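Protein sifA (Salmonella typhimurium, PDB 3CXB) acts as a secreted effector that binds host PLEKHM2 and is required for endosomal tubulation and formation of Salmonella-induced filaments in infected epithelial cells. Local coordinates at residues 91-96 against 149-154; 65-70 against 156-161; 115-120 against 133-138; 96-101 against 110-115. One frame throughout, in Å; residues are numbered along the deposited sequence.

Contact 1: 91-96 against 149-154; sequences ENDATI and KRRYSE
Asp93 OD1 is held twice: it shares a hydrogen bond with Ser162 OG, and it forms a salt bridge with Arg151, whose NH1 lies 3.3 Å from OD1. The aspartate CG stands anti to the backbone N (chi1 -159°), which turns the carboxylate to the strand. There OD1 sits over one face of the guanidinium, the two flat groups being almost parallel, 6° apart. No N-H points at the oxygen, so this bridge is an attraction of charges, and Ser162 supplies the directed bond. Asp93 OD2 in turn is hydrogen-bonded to Thr163 OG1. A bend at chi3 carries the arginine tip on toward the poorly ordered Glu91, where OE2 makes a long salt bridge of 3.7 Å to Arg151 NH2.

The Lys149 chain, extended beyond CG, crosses Asp93 obliquely and passes Ala94, its CD 3.4 Å from Ala94 CA. A small alanine lets the methylenes lie close. The ammonium NZ stops 5.3 Å from Asp93 OD2, near enough perhaps to favour the charged carboxylate. A type I turn closed by Thr95 N to Asn92 O (2.8 Å) presents Asp93 and Ala94 together. Beyond it, Ile96 reaches in with CD1, 3.6 Å from Arg150 O.

The contact thus lays the loop between strands 84-87 and 96-101 against strand 145-153, an outermost strand of the three-stranded sheet; Ser162 and Thr163 belong to its neighbour, strand 158-167.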
# COMPACT_ATOMS: atom_id res chain seq x y z
N GLU A 91 11.37 -10.02 -15.97
CA GLU A 91 10.85 -8.66 -16.02
C GLU A 91 9.41 -8.58 -16.53
O GLU A 91 9.00 -7.57 -17.12
CB GLU A 91 11.76 -7.77 -16.87
CG GLU A 91 13.15 -7.59 -16.27
CD GLU A 91 13.58 -6.14 -16.18
OE1 GLU A 91 14.72 -5.88 -15.76
OE2 GLU A 91 12.76 -5.26 -16.53
N ASN A 92 8.66 -9.64 -16.29
CA ASN A 92 7.26 -9.71 -16.69
C ASN A 92 6.43 -8.96 -15.65
O ASN A 92 5.95 -9.53 -14.67
CB ASN A 92 6.79 -11.17 -16.77
CG ASN A 92 5.35 -11.29 -17.25
OD1 ASN A 92 4.78 -12.39 -17.25
ND2 ASN A 92 4.76 -10.17 -17.66
N ASP A 93 6.27 -7.67 -15.89
CA ASP A 93 5.53 -6.78 -15.02
C ASP A 93 4.17 -7.33 -14.53
O ASP A 93 3.73 -7.03 -13.42
CB ASP A 93 5.33 -5.47 -15.76
CG ASP A 93 5.04 -4.34 -14.84
OD1 ASP A 93 5.69 -4.27 -13.77
OD2 ASP A 93 4.18 -3.51 -15.18
N ALA A 94 3.51 -8.11 -15.38
CA ALA A 94 2.21 -8.67 -15.03
C ALA A 94 2.26 -9.50 -13.75
O ALA A 94 1.25 -9.68 -13.08
CB ALA A 94 1.68 -9.52 -16.18
N THR A 95 3.44 -10.01 -13.42
CA THR A 95 3.58 -10.83 -12.24
C THR A 95 4.77 -10.40 -11.35
O THR A 95 5.71 -9.75 -11.83
CB THR A 95 3.72 -12.32 -12.66
OG1 THR A 95 4.37 -13.07 -11.62
CG2 THR A 95 4.54 -12.42 -13.93
N ILE A 96 4.69 -10.73 -10.06
CA ILE A 96 5.77 -10.43 -9.12
C ILE A 96 5.83 -11.53 -8.07
O ILE A 96 4.81 -12.07 -7.65
CB ILE A 96 5.60 -9.03 -8.47
CG1 ILE A 96 6.77 -8.78 -7.51
CG2 ILE A 96 4.28 -8.93 -7.78
CD1 ILE A 96 6.96 -7.34 -7.14
N LYS A 149 0.21 -2.77 -11.96
CA LYS A 149 1.28 -3.75 -11.84
C LYS A 149 2.38 -3.08 -11.02
O LYS A 149 2.34 -1.86 -10.81
CB LYS A 149 1.79 -4.17 -13.21
CG LYS A 149 0.76 -5.00 -13.97
CD LYS A 149 1.23 -5.40 -15.36
CE LYS A 149 0.11 -6.09 -16.14
NZ LYS A 149 0.47 -6.41 -17.56
N ARG A 150 3.34 -3.86 -10.54
CA ARG A 150 4.38 -3.25 -9.74
C ARG A 150 5.66 -4.07 -9.65
O ARG A 150 5.64 -5.29 -9.78
CB ARG A 150 3.84 -2.99 -8.34
CG ARG A 150 3.48 -4.27 -7.58
CD ARG A 150 2.57 -3.99 -6.38
NE ARG A 150 1.15 -4.15 -6.69
CZ ARG A 150 0.20 -3.29 -6.33
NH1 ARG A 150 -1.07 -3.52 -6.65
NH2 ARG A 150 0.52 -2.19 -5.66
N ARG A 151 6.78 -3.38 -9.43
CA ARG A 151 8.10 -4.02 -9.32
C ARG A 151 8.83 -3.43 -8.11
O ARG A 151 8.61 -2.28 -7.75
CB ARG A 151 8.90 -3.80 -10.61
CG ARG A 151 9.21 -2.34 -10.91
CD ARG A 151 10.00 -2.18 -12.22
NE ARG A 151 9.17 -2.40 -13.41
CZ ARG A 151 9.28 -3.44 -14.23
NH1 ARG A 151 8.48 -3.54 -15.28
NH2 ARG A 151 10.19 -4.38 -14.01
N TYR A 152 9.67 -4.24 -7.47
CA TYR A 152 10.41 -3.82 -6.29
C TYR A 152 11.18 -2.52 -6.43
O TYR A 152 11.88 -2.31 -7.42
CB TYR A 152 11.38 -4.92 -5.89
CG TYR A 152 12.23 -4.59 -4.70
CD1 TYR A 152 11.72 -4.65 -3.40
CD2 TYR A 152 13.56 -4.22 -4.86
CE1 TYR A 152 12.49 -4.36 -2.30
CE2 TYR A 152 14.35 -3.92 -3.76
CZ TYR A 152 13.81 -3.99 -2.47
OH TYR A 152 14.60 -3.72 -1.38
N SER A 153 11.07 -1.64 -5.44
CA SER A 153 11.78 -0.37 -5.45
C SER A 153 12.57 -0.28 -4.15
O SER A 153 11.99 -0.10 -3.08
CB SER A 153 10.79 0.78 -5.52
OG SER A 153 11.46 2.02 -5.44
N GLU A 154 13.89 -0.41 -4.23
CA GLU A 154 14.72 -0.38 -3.02
C GLU A 154 14.82 0.97 -2.34
O GLU A 154 15.31 1.06 -1.22
CB GLU A 154 16.12 -0.92 -3.30
CG GLU A 154 17.12 0.11 -3.80
CD GLU A 154 18.53 -0.46 -3.87
OE1 GLU A 154 18.79 -1.28 -4.79
OE2 GLU A 154 19.36 -0.11 -3.00

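Contact 2: 65-70 against 156-161; sequences LTEIFF and VDYPLP
Two rings set obliquely to one another carry this contact: Phe70 of the helix and Tyr158 of the strand, their planes 45° apart and their centroids 4.9 Å apart. They meet where Phe70 CD2 approaches Tyr158 CD1 at 3.3 Å. Tyr158 has CG anti to its backbone N (chi1 -158°), and so reaches across to the helix with its hydroxyl leading. OH donates to Thr66 OG1 over 2.5 Å, while that threonine oxygen is also hydrogen-bonded to Glu63 O, one turn back. A threonine suits the place because its hydroxyl can accept from the tyrosine while bonding to its own helix, so that the buried phenol is satisfied. Glu67 lays its CG beside the same hydroxyl and sends its carboxylate to Arg64 and His300.

The Phe70 ring is sandwiched. Asp157 O lies 3.5 Å above one face, toward the rim, and Phe69 CD2 lies 3.7 Å from the opposite face, over its centre. Pro159 meets the ring tip to tip, CD to Phe70 CE2 at 3.5 Å, and the same CD rests over a face of Tyr158. Asp157 and Tyr158 form a G1 beta bulge opposite Ser153, with Asp157 in a left-handed conformation; its OD1 is taken by Lys73 and Tyr152.

Helix 62-75 therefore packs on the start of strand 158-167, segment 65-70 running obliquely antiparallel to 158-161 (146°); His300 of helix 283-303 meets the Tyr158 ring, and Ile96 of strand 96-101 touches Pro159.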
# COMPACT_ATOMS: atom_id res chain seq x y z
N LEU A 65 -0.50 -9.41 2.52
CA LEU A 65 0.49 -10.45 2.23
C LEU A 65 1.85 -9.79 2.05
O LEU A 65 2.81 -10.17 2.71
CB LEU A 65 0.16 -11.19 0.93
CG LEU A 65 0.49 -12.68 0.89
CD1 LEU A 65 0.33 -13.18 -0.50
CD2 LEU A 65 1.86 -12.97 1.39
N THR A 66 1.94 -8.81 1.15
CA THR A 66 3.22 -8.15 0.92
C THR A 66 3.77 -7.48 2.17
O THR A 66 4.99 -7.55 2.42
CB THR A 66 3.16 -7.10 -0.20
OG1 THR A 66 2.42 -5.96 0.27
CG2 THR A 66 2.46 -7.67 -1.44
N GLU A 67 2.91 -6.87 2.97
CA GLU A 67 3.41 -6.21 4.18
C GLU A 67 4.12 -7.19 5.07
O GLU A 67 5.26 -6.97 5.49
CB GLU A 67 2.28 -5.57 5.00
CG GLU A 67 1.60 -4.36 4.42
CD GLU A 67 0.43 -3.91 5.27
OE1 GLU A 67 -0.18 -2.87 4.93
OE2 GLU A 67 0.13 -4.60 6.28
N ILE A 68 3.43 -8.29 5.36
CA ILE A 68 3.96 -9.29 6.27
C ILE A 68 5.32 -9.76 5.84
O ILE A 68 6.19 -10.06 6.67
CB ILE A 68 3.03 -10.49 6.40
CG1 ILE A 68 1.65 -10.01 6.88
CG2 ILE A 68 3.59 -11.47 7.42
CD1 ILE A 68 0.55 -11.10 6.87
N PHE A 69 5.49 -9.82 4.53
CA PHE A 69 6.75 -10.25 3.97
C PHE A 69 7.86 -9.32 4.49
O PHE A 69 8.86 -9.78 5.04
CB PHE A 69 6.69 -10.20 2.45
CG PHE A 69 7.95 -10.65 1.79
CD1 PHE A 69 8.28 -12.00 1.73
CD2 PHE A 69 8.83 -9.71 1.23
CE1 PHE A 69 9.45 -12.43 1.12
CE2 PHE A 69 10.00 -10.13 0.62
CZ PHE A 69 10.31 -11.51 0.56
N PHE A 70 7.67 -8.02 4.33
CA PHE A 70 8.67 -7.05 4.76
C PHE A 70 8.78 -6.88 6.27
O PHE A 70 9.81 -6.47 6.78
CB PHE A 70 8.44 -5.72 4.04
CG PHE A 70 8.78 -5.79 2.58
CD1 PHE A 70 10.10 -5.76 2.16
CD2 PHE A 70 7.79 -5.98 1.63
CE1 PHE A 70 10.42 -5.96 0.81
CE2 PHE A 70 8.12 -6.17 0.28
CZ PHE A 70 9.43 -6.15 -0.13
N VAL A 156 12.31 2.60 -1.42
CA VAL A 156 11.27 2.50 -0.41
C VAL A 156 11.33 1.11 0.24
O VAL A 156 10.65 0.85 1.24
CB VAL A 156 9.89 2.68 -1.04
CG1 VAL A 156 9.67 4.11 -1.42
CG2 VAL A 156 9.78 1.79 -2.26
N ASP A 157 12.16 0.24 -0.33
CA ASP A 157 12.32 -1.15 0.11
C ASP A 157 10.94 -1.79 0.18
O ASP A 157 10.51 -2.31 1.21
CB ASP A 157 13.01 -1.22 1.46
CG ASP A 157 13.25 -2.63 1.90
OD1 ASP A 157 13.10 -3.55 1.07
OD2 ASP A 157 13.60 -2.82 3.07
N TYR A 158 10.26 -1.75 -0.95
CA TYR A 158 8.92 -2.28 -1.05
C TYR A 158 8.53 -2.19 -2.51
O TYR A 158 9.08 -1.36 -3.24
CB TYR A 158 7.97 -1.40 -0.26
CG TYR A 158 6.70 -2.08 0.16
CD1 TYR A 158 6.67 -2.90 1.28
CD2 TYR A 158 5.51 -1.87 -0.54
CE1 TYR A 158 5.49 -3.50 1.71
CE2 TYR A 158 4.32 -2.45 -0.12
CZ TYR A 158 4.31 -3.27 1.01
OH TYR A 158 3.13 -3.84 1.47
N PRO A 159 7.59 -3.03 -2.97
CA PRO A 159 7.24 -2.88 -4.39
C PRO A 159 6.36 -1.65 -4.55
O PRO A 159 5.56 -1.32 -3.67
CB PRO A 159 6.52 -4.19 -4.70
CG PRO A 159 5.96 -4.60 -3.39
CD PRO A 159 7.05 -4.27 -2.42
N LEU A 160 6.52 -0.95 -5.66
CA LEU A 160 5.72 0.24 -5.89
C LEU A 160 5.12 0.20 -7.29
O LEU A 160 5.67 -0.44 -8.20
CB LEU A 160 6.57 1.52 -5.70
CG LEU A 160 7.51 2.05 -6.81
CD1 LEU A 160 8.27 0.89 -7.46
CD2 LEU A 160 6.70 2.78 -7.87
N PRO A 161 3.99 0.90 -7.48
CA PRO A 161 3.28 0.97 -8.76
C PRO A 161 4.21 1.21 -9.96
O PRO A 161 4.61 2.34 -10.21
CB PRO A 161 2.32 2.14 -8.54
CG PRO A 161 2.06 2.07 -7.10
CD PRO A 161 3.41 1.84 -6.52

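Contact 3: 115-120 against 133-138; sequences NTDTFS and DRPDIL
Phe119 and Asp133 both place CG in the crowded position between backbone N and carbonyl carbon (chi1 53° and 58°), and this brings ring and carboxylate together. Asp133 CG lies at the edge of the Phe119 ring, in its plane, 3.7 Å from CE2, with the two flat groups nearly perpendicular. The carboxylate therefore meets the weakly positive C-H rim and not the electron-rich face, which is a reasonable way for an aromatic side chain to border an acid.

A single weak hydrogen bond joins the backbones: Asp133 N donates to Asp117 O over 3.2 Å, bent to an angle of 133° at the hydrogen. The Asp117 side chain turns its OD2 to Pro135, 3.3 Å from CD, the two groups crossing at about a right angle. Asn115 N bonds to Thr118 O at 3.0 Å, closing the tight turn that leads into strand 118-123. Farther along, Asp136 makes an Asx turn: OD2 accepts from Leu138 N at 3.0 Å, and also from Ala146 N of strand 145-153.

Two acids lie near each other, Asp117 OD2 being 5.2 Å from Asp133 OD1. The balancing charge for Asp133 is Arg62, whose NE forms a salt bridge with OD2 while its NH1 bonds Asn115 O. One arginine so ties both segments, and it probably keeps Asp133 ionised despite the second acid.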
# COMPACT_ATOMS: atom_id res chain seq x y z
N ASN A 115 -0.08 -12.50 -9.39
CA ASN A 115 -0.40 -12.28 -10.78
C ASN A 115 -1.43 -11.18 -10.84
O ASN A 115 -1.65 -10.47 -9.85
CB ASN A 115 -0.95 -13.58 -11.37
CG ASN A 115 -0.00 -14.74 -11.19
OD1 ASN A 115 1.09 -14.75 -11.74
ND2 ASN A 115 -0.41 -15.72 -10.41
N THR A 116 -2.07 -11.04 -11.98
CA THR A 116 -3.08 -10.00 -12.19
C THR A 116 -4.39 -10.17 -11.44
O THR A 116 -5.02 -9.18 -11.07
CB THR A 116 -3.42 -9.89 -13.68
OG1 THR A 116 -3.74 -11.20 -14.18
CG2 THR A 116 -2.24 -9.33 -14.45
N ASP A 117 -4.81 -11.41 -11.22
CA ASP A 117 -6.07 -11.67 -10.55
C ASP A 117 -6.01 -12.56 -9.32
O ASP A 117 -6.97 -12.65 -8.57
CB ASP A 117 -7.04 -12.30 -11.53
CG ASP A 117 -8.27 -11.47 -11.73
OD1 ASP A 117 -9.07 -11.82 -12.62
OD2 ASP A 117 -8.42 -10.48 -10.98
N THR A 118 -4.87 -13.21 -9.12
CA THR A 118 -4.72 -14.11 -7.99
C THR A 118 -3.35 -13.96 -7.37
O THR A 118 -2.51 -13.24 -7.88
CB THR A 118 -4.85 -15.56 -8.43
OG1 THR A 118 -3.63 -15.97 -9.07
CG2 THR A 118 -6.00 -15.70 -9.43
N PHE A 119 -3.14 -14.65 -6.27
CA PHE A 119 -1.86 -14.64 -5.61
C PHE A 119 -1.78 -15.93 -4.81
O PHE A 119 -2.80 -16.40 -4.28
CB PHE A 119 -1.72 -13.41 -4.73
CG PHE A 119 -2.83 -13.22 -3.76
CD1 PHE A 119 -2.77 -13.80 -2.50
CD2 PHE A 119 -3.91 -12.41 -4.07
CE1 PHE A 119 -3.77 -13.56 -1.53
CE2 PHE A 119 -4.91 -12.16 -3.12
CZ PHE A 119 -4.83 -12.75 -1.84
N SER A 120 -0.60 -16.53 -4.76
CA SER A 120 -0.44 -17.78 -4.05
C SER A 120 0.76 -17.75 -3.13
O SER A 120 1.56 -16.82 -3.15
CB SER A 120 -0.26 -18.91 -5.05
OG SER A 120 0.69 -18.56 -6.03
N ASP A 133 -8.57 -12.25 -5.79
CA ASP A 133 -9.16 -11.00 -5.34
C ASP A 133 -9.63 -10.23 -6.55
O ASP A 133 -9.53 -10.71 -7.68
CB ASP A 133 -8.17 -10.21 -4.48
CG ASP A 133 -6.88 -9.88 -5.19
OD1 ASP A 133 -6.54 -10.58 -6.16
OD2 ASP A 133 -6.19 -8.92 -4.76
N ARG A 134 -10.16 -9.04 -6.35
CA ARG A 134 -10.65 -8.32 -7.51
C ARG A 134 -9.98 -6.99 -7.72
O ARG A 134 -10.53 -5.95 -7.42
CB ARG A 134 -12.18 -8.16 -7.40
CG ARG A 134 -12.89 -9.51 -7.59
CD ARG A 134 -14.38 -9.47 -7.30
NE ARG A 134 -14.94 -10.82 -7.29
CZ ARG A 134 -16.21 -11.11 -7.03
NH1 ARG A 134 -16.63 -12.37 -7.05
NH2 ARG A 134 -17.07 -10.14 -6.75
N PRO A 135 -8.75 -7.03 -8.24
CA PRO A 135 -7.97 -5.82 -8.50
C PRO A 135 -8.61 -5.00 -9.62
O PRO A 135 -8.61 -5.40 -10.79
CB PRO A 135 -6.61 -6.37 -8.87
CG PRO A 135 -6.96 -7.65 -9.59
CD PRO A 135 -8.00 -8.23 -8.66
N ASP A 136 -9.17 -3.86 -9.25
CA ASP A 136 -9.79 -2.95 -10.20
C ASP A 136 -9.90 -1.67 -9.43
O ASP A 136 -10.78 -1.51 -8.59
CB ASP A 136 -11.18 -3.40 -10.64
CG ASP A 136 -11.82 -2.41 -11.62
OD1 ASP A 136 -13.02 -2.54 -11.95
OD2 ASP A 136 -11.12 -1.48 -12.08
N ILE A 137 -8.99 -0.75 -9.73
CA ILE A 137 -8.96 0.52 -9.03
C ILE A 137 -10.11 1.43 -9.43
O ILE A 137 -10.33 2.46 -8.81
CB ILE A 137 -7.60 1.23 -9.25
CG1 ILE A 137 -7.49 1.72 -10.69
CG2 ILE A 137 -6.46 0.26 -8.90
CD1 ILE A 137 -6.26 2.58 -10.94
N LEU A 138 -10.83 1.03 -10.47
CA LEU A 138 -11.97 1.81 -10.98
C LEU A 138 -13.23 1.04 -10.67
O LEU A 138 -14.01 0.69 -11.56
CB LEU A 138 -11.85 1.99 -12.49
CG LEU A 138 -10.59 2.70 -12.98
CD1 LEU A 138 -10.54 2.57 -14.48
CD2 LEU A 138 -10.61 4.17 -12.57

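Contact 4: 96-101 against 110-115; sequences IILRIM and LRITQN
A beta hairpin joins strands 96-101 and 108-114, antiparallel neighbours in the five-stranded sheet. Ile96, Leu98 and Ile100 form hydrogen-bonded pairs with Gln114, Ile112 and Leu110. In the middle pair Leu98 N to Ile112 O and Ile112 N to Leu98 O both measure 2.7 Å; at the end toward the hairpin loop, Leu110 N to Ile100 O is weak. In between, at the non-hydrogen-bonded pairs, alpha carbons approach carbonyls, as Ile97 CA does Ile112 O at 3.1 Å.

Side chains then divide by face. Leu98, Ile100, Leu110 and Ile112 turn to one side, where helix 62-75 covers part of them: Phe69 lies on Leu98, and Leu65 on Ile112. The beta-branched isoleucines suit an extended strand, and they and the leucines bring only hydrocarbon to this buried side. Gln114, on the same face, keeps its CB beside Ile96 CG2 and reaches Arg62 and Thr66 of that helix.

The other face carries Ile97, Arg99, Arg111 and Thr113. Arg111, with CG anti to the backbone N and an extended chain, slants over to Ile97, whose CG2 lies 3.7 Å above one guanidinium face, toward the rim. Ile97 CG2 also meets Thr113 CG2 at 3.9 Å. In the next shell Glu108 gathers both arginines: although Arg99 NH2 and Arg111 NH2 are like charges only 5.0 Å apart, each forms a salt bridge to the same oxygen, Glu108 OE1.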
# COMPACT_ATOMS: atom_id res chain seq x y z
N ILE A 96 4.69 -10.73 -10.06
CA ILE A 96 5.77 -10.43 -9.12
C ILE A 96 5.83 -11.53 -8.07
O ILE A 96 4.81 -12.07 -7.65
CB ILE A 96 5.60 -9.03 -8.47
CG1 ILE A 96 6.77 -8.78 -7.51
CG2 ILE A 96 4.28 -8.93 -7.78
CD1 ILE A 96 6.96 -7.34 -7.14
N ILE A 97 7.05 -11.86 -7.65
CA ILE A 97 7.26 -12.92 -6.67
C ILE A 97 8.10 -12.44 -5.50
O ILE A 97 9.02 -11.64 -5.68
CB ILE A 97 8.01 -14.08 -7.33
CG1 ILE A 97 7.32 -14.42 -8.65
CG2 ILE A 97 8.03 -15.27 -6.42
CD1 ILE A 97 8.02 -15.50 -9.43
N LEU A 98 7.79 -12.92 -4.30
CA LEU A 98 8.54 -12.54 -3.11
C LEU A 98 8.90 -13.88 -2.55
O LEU A 98 8.10 -14.81 -2.63
CB LEU A 98 7.66 -11.79 -2.10
CG LEU A 98 6.78 -10.66 -2.63
CD1 LEU A 98 6.02 -10.03 -1.50
CD2 LEU A 98 7.61 -9.61 -3.31
N ARG A 99 10.09 -14.01 -1.98
CA ARG A 99 10.49 -15.29 -1.45
C ARG A 99 11.60 -15.24 -0.42
O ARG A 99 12.34 -14.26 -0.33
CB ARG A 99 10.92 -16.19 -2.60
CG ARG A 99 11.87 -15.50 -3.54
CD ARG A 99 12.31 -16.43 -4.66
NE ARG A 99 13.29 -15.77 -5.52
CZ ARG A 99 14.05 -16.40 -6.41
NH1 ARG A 99 14.90 -15.70 -7.15
NH2 ARG A 99 13.96 -17.72 -6.57
N ILE A 100 11.71 -16.31 0.35
CA ILE A 100 12.73 -16.42 1.37
C ILE A 100 13.54 -17.64 0.97
O ILE A 100 13.00 -18.75 0.97
CB ILE A 100 12.11 -16.69 2.76
CG1 ILE A 100 11.11 -15.59 3.12
CG2 ILE A 100 13.21 -16.78 3.82
CD1 ILE A 100 10.42 -15.80 4.46
N MET A 101 14.82 -17.45 0.65
CA MET A 101 15.71 -18.54 0.23
C MET A 101 16.44 -19.17 1.40
O MET A 101 16.24 -18.79 2.55
CB MET A 101 16.74 -18.04 -0.77
CG MET A 101 16.16 -17.43 -2.02
SD MET A 101 15.24 -18.62 -2.96
CE MET A 101 13.60 -18.32 -2.28
N LEU A 110 10.00 -20.11 1.23
CA LEU A 110 8.67 -19.52 1.17
C LEU A 110 8.58 -18.79 -0.15
O LEU A 110 9.43 -17.98 -0.49
CB LEU A 110 8.47 -18.55 2.33
CG LEU A 110 7.12 -17.84 2.50
CD1 LEU A 110 6.06 -18.85 2.91
CD2 LEU A 110 7.23 -16.74 3.54
N ARG A 111 7.53 -19.07 -0.90
CA ARG A 111 7.35 -18.45 -2.20
C ARG A 111 5.99 -17.77 -2.28
O ARG A 111 4.98 -18.37 -1.96
CB ARG A 111 7.45 -19.52 -3.28
CG ARG A 111 7.35 -19.02 -4.71
CD ARG A 111 7.31 -20.20 -5.68
NE ARG A 111 7.04 -19.76 -7.05
CZ ARG A 111 7.90 -19.06 -7.78
NH1 ARG A 111 7.58 -18.68 -9.01
NH2 ARG A 111 9.09 -18.75 -7.28
N ILE A 112 5.97 -16.51 -2.70
CA ILE A 112 4.72 -15.77 -2.84
C ILE A 112 4.68 -15.22 -4.24
O ILE A 112 5.57 -14.47 -4.65
CB ILE A 112 4.65 -14.56 -1.89
CG1 ILE A 112 4.49 -15.02 -0.44
CG2 ILE A 112 3.49 -13.67 -2.29
CD1 ILE A 112 4.63 -13.87 0.59
N THR A 113 3.66 -15.59 -5.01
CA THR A 113 3.58 -15.06 -6.36
C THR A 113 2.30 -14.25 -6.44
O THR A 113 1.32 -14.57 -5.78
CB THR A 113 3.56 -16.18 -7.41
OG1 THR A 113 2.32 -16.88 -7.31
CG2 THR A 113 4.72 -17.17 -7.15
N GLN A 114 2.34 -13.17 -7.21
CA GLN A 114 1.17 -12.33 -7.36
C GLN A 114 1.00 -11.99 -8.82
O GLN A 114 1.83 -11.31 -9.43
CB GLN A 114 1.29 -11.05 -6.52
CG GLN A 114 1.84 -11.25 -5.11
CD GLN A 114 1.59 -10.06 -4.19
OE1 GLN A 114 1.44 -8.91 -4.63
NE2 GLN A 114 1.54 -10.34 -2.90
N ASN A 115 -0.08 -12.50 -9.39
CA ASN A 115 -0.40 -12.28 -10.78
C ASN A 115 -1.43 -11.18 -10.84
O ASN A 115 -1.65 -10.47 -9.85
CB ASN A 115 -0.95 -13.58 -11.37
CG ASN A 115 -0.00 -14.74 -11.19
OD1 ASN A 115 1.09 -14.75 -11.74
ND2 ASN A 115 -0.41 -15.72 -10.41

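Segments 91-96 of contact 1 and 96-101 of contact 4 share Ile96, where the loop becomes the first strand of the hairpin; the rest of the hairpin comes before 149-154 in the chain, and the two centres are 11 Å apart. Contacts 3 and 4 share Asn115 and the same sheet, Ser120 N lying 2.9 Å from Thr113 O. Contact 2 supplies the helix beneath that sheet: Leu65 CD1 meets Phe119 CD1 of contact 3 at 3.7 Å, and Phe69 CE1 meets Leu98 CB of contact 4 at 3.7 Å. Contacts 1 and 2 meet through the other sheet, Ser153 N lying 3.0 Å from Tyr158 O, a probable hydrogen bond between neighbouring strands.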